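Hellethionin-D (Helleborus purpurascens, PDB 3SZS) is a plant defence thionin toxic to animal cells, apparently acting at the level of the cell membrane, although its precise function is not known. Local coordinates at residues Cys4-Thr7 and Leu8-Asn11. Numbering follows the deposited sequence.
Sequences CRNT and LARN
R10 N donates to N6 O at 2.8 Å and N11 N to T7 O at 3.0 Å, two successive i-to-i+4 backbone bonds that mark the residues after N6 as the first turn of an alpha-helix. N6 is the N-cap: its side-chain OD1 accepts from A9 N at 2.9 Å with an N-H...O angle of 163°, supplying a side-chain acceptor to an amide in the first turn, where N-H groups have no i-4 carbonyl within the helix. A chi1 of 59° sets CG between the backbone N and the carbonyl carbon of N6, which turns the amide back over the helix end. T7 O is gripped twice, by N11 N and by the side-chain N11 ND2 at 2.8 Å. The two donors arrive from opposite faces of the T7 carbonyl plane, ND2 42° out of it, and this second bond ties down the N11 amide. C4 SG lies 3.9 Å above the plane of the R10 guanidinium and over its centre, while C4 CB meets A9 CB at 4.1 Å. Bends at chi2 and chi3 fold the R10 chain back to this sulfur, and its NH1 is hydrogen-bonded to S2 OG. The cap sits in the short link between strand 2-4 and helix 7-18, and the disulfide from C4 to C32 ties the start of this link to strand 32-34, the antiparallel partner of 2-4.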
loop_
_atom_site.group_PDB
_atom_site.type_symbol
_atom_site.label_atom_id
_atom_site.label_comp_id
_atom_site.label_asym_id
_atom_site.label_seq_id
_atom_site.Cartn_x
_atom_site.Cartn_y
_atom_site.Cartn_z
ATOM N N CYS A 4 0.142 5.036 -0.455
ATOM C CA CYS A 4 0.494 5.071 0.973
ATOM C C CYS A 4 0.748 6.490 1.476
ATOM O O CYS A 4 1.098 7.387 0.707
ATOM C CB CYS A 4 1.730 4.212 1.248
ATOM S SG CYS A 4 1.523 2.457 0.894
ATOM N N ARG A 5 0.597 6.666 2.785
ATOM C CA ARG A 5 0.628 7.990 3.408
ATOM C C ARG A 5 2.048 8.581 3.565
ATOM O O ARG A 5 2.206 9.796 3.591
ATOM C CB ARG A 5 -0.109 7.944 4.758
ATOM C CG ARG A 5 0.647 7.199 5.846
ATOM C CD ARG A 5 -0.247 6.346 6.759
ATOM N NE ARG A 5 0.584 5.413 7.531
ATOM C CZ ARG A 5 1.371 5.772 8.555
ATOM N NH1 ARG A 5 1.450 7.039 8.966
ATOM N NH2 ARG A 5 2.087 4.852 9.178
ATOM N N ASN A 6 3.060 7.719 3.679
ATOM C CA ASN A 6 4.462 8.145 3.748
ATOM C C ASN A 6 5.408 7.005 3.344
ATOM O O ASN A 6 4.962 5.888 3.073
ATOM C CB ASN A 6 4.804 8.680 5.150
ATOM C CG ASN A 6 4.578 7.649 6.253
ATOM O OD1 ASN A 6 5.163 6.559 6.238
ATOM N ND2 ASN A 6 3.740 7.999 7.225
ATOM N N THR A 7 6.706 7.296 3.308
ATOM C CA THR A 7 7.710 6.342 2.830
ATOM C C THR A 7 7.920 5.137 3.761
ATOM O O THR A 7 8.188 4.037 3.283
ATOM C CB THR A 7 9.052 7.038 2.560
ATOM O OG1 THR A 7 9.363 7.921 3.643
ATOM C CG2 THR A 7 8.976 7.844 1.275
ATOM N N LEU A 8 7.794 5.340 5.073
ATOM C CA LEU A 8 7.812 4.225 6.033
ATOM C C LEU A 8 6.661 3.263 5.730
ATOM O O LEU A 8 6.850 2.036 5.714
ATOM C CB LEU A 8 7.728 4.728 7.487
ATOM C CG LEU A 8 9.013 5.262 8.140
ATOM C CD1 LEU A 8 8.697 6.127 9.364
ATOM C CD2 LEU A 8 9.952 4.111 8.508
ATOM N N ALA A 9 5.476 3.818 5.469
ATOM C CA ALA A 9 4.304 3.006 5.074
ATOM C C ALA A 9 4.446 2.392 3.671
ATOM O O ALA A 9 3.915 1.312 3.408
ATOM C CB ALA A 9 3.024 3.831 5.162
ATOM N N ARG A 10 5.140 3.091 2.771
ATOM C CA ARG A 10 5.418 2.572 1.419
ATOM C C ARG A 10 6.308 1.330 1.450
ATOM O O ARG A 10 6.027 0.350 0.769
ATOM C CB ARG A 10 6.055 3.662 0.537
ATOM C CG ARG A 10 6.735 3.169 -0.763
ATOM C CD ARG A 10 5.835 2.277 -1.634
ATOM N NE ARG A 10 4.612 2.957 -2.053
ATOM C CZ ARG A 10 3.518 2.353 -2.516
ATOM N NH1 ARG A 10 3.451 1.027 -2.618
ATOM N NH2 ARG A 10 2.472 3.088 -2.868
ATOM N N ASN A 11 7.385 1.381 2.223
ATOM C CA ASN A 11 8.257 0.220 2.382
ATOM C C ASN A 11 7.534 -0.908 3.065
ATOM O O ASN A 11 7.701 -2.071 2.706
ATOM C CB ASN A 11 9.501 0.585 3.175
ATOM C CG ASN A 11 10.504 1.312 2.338
ATOM O OD1 ASN A 11 11.294 0.682 1.631
ATOM N ND2 ASN A 11 10.488 2.645 2.399
#